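Local coordinates for glyoxalase family protein (Bacillus cereus, PDB 1ZSW) that binds a zinc ion and, as a member of the glyoxalase (vicinal oxygen chelate) family, probably acts as a metalloenzyme whose substrate is not known, at residues N44-Y48 with K49-G53. Numbering follows the deposited sequence.
Sequences NNHFY and KNVLG
Tyr48 and Leu52, one turn apart near the C-terminal end of helix 41-51, run alongside each other in the same direction, with Leu52 CD1 3.7 Å from Tyr48 CD2. Phe47, five residues before Leu52, crosses it at a slant, CE2 of its ring 3.9 Å from Leu52 CG. The two rings also meet each other, Phe47 CD2 standing over one face of the Tyr48 ring, 3.4 Å above its plane and offset toward the rim. The first torsions part them at the root, with CG of Phe47 anti to its own nitrogen (chi1 -169°) and CG of Tyr48 beside its own (chi1 -70°). On another side of the helix Lys49 runs alongside Asn45, its chain bending at chi3 and again at chi4, so that CE lies against the end of the Asn45 side chain and NZ carries on to a salt bridge with Glu337. The backbone widens here into a pi-type turn. Lys49 N keeps the ordinary i to i+4 bond to Asn45 O at 3.0 Å, but Val51 N bonds to His46 O and Leu52 N to Phe47 O (2.9 Å), both five residues back, while the i+4 bonds from Asn50 to His46 and from Val51 to Phe47 are weak. Gly53, with positive phi, is the first residue here whose backbone angles are no longer helical. In the glyoxalase module, this helix follows strand 31-38 and leads into strand 55-62. Tyr48 meets Phe86 of strand 83-88, and its hydroxyl is hydrogen-bonded to Asp145. Leu52 packs on Trp118 and Phe122 of helix 112-124, whose Arg121 bonds the carbonyls of Asn50 and Val51, and both Phe47 and Leu52 touch Phe143 of strand 138-144.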
loop_
_atom_site.group_PDB
_atom_site.type_symbol
_atom_site.label_atom_id
_atom_site.label_comp_id
_atom_site.label_asym_id
_atom_site.label_seq_id
_atom_site.Cartn_x
_atom_site.Cartn_y
_atom_site.Cartn_z
ATOM N N ASN A 44 -9.772 -4.819 -13.507
ATOM C CA ASN A 44 -9.002 -4.138 -12.472
ATOM C C ASN A 44 -8.729 -2.695 -12.866
ATOM O O ASN A 44 -8.975 -1.771 -12.102
ATOM C CB ASN A 44 -7.699 -4.920 -12.207
ATOM C CG ASN A 44 -6.862 -4.280 -11.118
ATOM O OD1 ASN A 44 -7.172 -4.391 -9.926
ATOM N ND2 ASN A 44 -5.803 -3.614 -11.520
ATOM N N ASN A 45 -8.294 -2.508 -14.116
ATOM C CA ASN A 45 -8.085 -1.184 -14.672
ATOM C C ASN A 45 -9.365 -0.347 -14.655
ATOM O O ASN A 45 -9.328 0.801 -14.261
ATOM C CB ASN A 45 -7.522 -1.315 -16.098
ATOM C CG ASN A 45 -7.287 0.036 -16.787
ATOM O OD1 ASN A 45 -7.988 0.371 -17.755
ATOM N ND2 ASN A 45 -6.314 0.803 -16.306
ATOM N N HIS A 46 -10.491 -0.948 -15.033
ATOM C CA HIS A 46 -11.715 -0.195 -15.035
ATOM C C HIS A 46 -12.029 0.282 -13.610
ATOM O O HIS A 46 -12.340 1.447 -13.388
ATOM C CB HIS A 46 -12.885 -0.987 -15.615
ATOM C CG HIS A 46 -14.167 -0.218 -15.570
ATOM N ND1 HIS A 46 -14.432 0.829 -16.428
ATOM C CD2 HIS A 46 -15.227 -0.301 -14.727
ATOM C CE1 HIS A 46 -15.612 1.347 -16.127
ATOM N NE2 HIS A 46 -16.116 0.677 -15.105
ATOM N N PHE A 47 -11.888 -0.595 -12.626
ATOM C CA PHE A 47 -12.253 -0.197 -11.280
ATOM C C PHE A 47 -11.364 0.874 -10.683
ATOM O O PHE A 47 -11.865 1.889 -10.148
ATOM C CB PHE A 47 -12.255 -1.426 -10.354
ATOM C CG PHE A 47 -12.858 -1.147 -9.019
ATOM C CD1 PHE A 47 -14.239 -1.111 -8.856
ATOM C CD2 PHE A 47 -12.052 -0.895 -7.927
ATOM C CE1 PHE A 47 -14.793 -0.850 -7.605
ATOM C CE2 PHE A 47 -12.587 -0.638 -6.663
ATOM C CZ PHE A 47 -13.972 -0.627 -6.499
ATOM N N TYR A 48 -10.035 0.679 -10.772
ATOM C CA TYR A 48 -9.126 1.598 -10.052
ATOM C C TYR A 48 -8.936 2.931 -10.766
ATOM O O TYR A 48 -8.758 3.963 -10.134
ATOM C CB TYR A 48 -7.777 0.893 -9.671
ATOM C CG TYR A 48 -8.110 -0.110 -8.604
ATOM C CD1 TYR A 48 -8.473 -1.412 -8.948
ATOM C CD2 TYR A 48 -8.230 0.301 -7.285
ATOM C CE1 TYR A 48 -8.914 -2.348 -7.955
ATOM C CE2 TYR A 48 -8.651 -0.605 -6.294
ATOM C CZ TYR A 48 -8.998 -1.906 -6.650
ATOM O OH TYR A 48 -9.446 -2.773 -5.646
ATOM N N LYS A 49 -9.017 2.908 -12.087
ATOM C CA LYS A 49 -8.866 4.130 -12.873
ATOM C C LYS A 49 -10.214 4.782 -13.130
ATOM O O LYS A 49 -10.420 5.915 -12.754
ATOM C CB LYS A 49 -8.127 3.830 -14.180
ATOM C CG LYS A 49 -7.931 5.059 -15.062
ATOM C CD LYS A 49 -7.046 4.733 -16.271
ATOM C CE LYS A 49 -7.736 3.749 -17.190
ATOM N NZ LYS A 49 -8.874 4.358 -17.952
ATOM N N ASN A 50 -11.149 4.059 -13.727
ATOM C CA ASN A 50 -12.421 4.707 -14.098
ATOM C C ASN A 50 -13.365 4.953 -12.929
ATOM O O ASN A 50 -13.947 6.030 -12.831
ATOM C CB ASN A 50 -13.097 3.954 -15.243
ATOM C CG ASN A 50 -12.236 3.955 -16.495
ATOM O OD1 ASN A 50 -11.939 2.912 -17.061
ATOM N ND2 ASN A 50 -11.769 5.139 -16.884
ATOM N N VAL A 51 -13.487 3.987 -12.022
ATOM C CA VAL A 51 -14.450 4.148 -10.916
ATOM C C VAL A 51 -13.811 4.939 -9.790
ATOM O O VAL A 51 -14.344 5.942 -9.327
ATOM C CB VAL A 51 -15.017 2.798 -10.432
ATOM C CG1 VAL A 51 -16.003 2.997 -9.255
ATOM C CG2 VAL A 51 -15.686 2.031 -11.608
ATOM N N LEU A 52 -12.627 4.517 -9.347
ATOM C CA LEU A 52 -11.965 5.215 -8.243
ATOM C C LEU A 52 -11.209 6.502 -8.632
ATOM O O LEU A 52 -10.806 7.311 -7.778
ATOM C CB LEU A 52 -11.002 4.235 -7.534
ATOM C CG LEU A 52 -11.626 3.102 -6.746
ATOM C CD1 LEU A 52 -10.528 2.683 -5.730
ATOM C CD2 LEU A 52 -12.897 3.556 -6.031
ATOM N N GLY A 53 -11.009 6.673 -9.942
ATOM C CA GLY A 53 -10.439 7.911 -10.446
ATOM C C GLY A 53 -8.936 8.068 -10.306
ATOM O O GLY A 53 -8.437 9.180 -10.432
#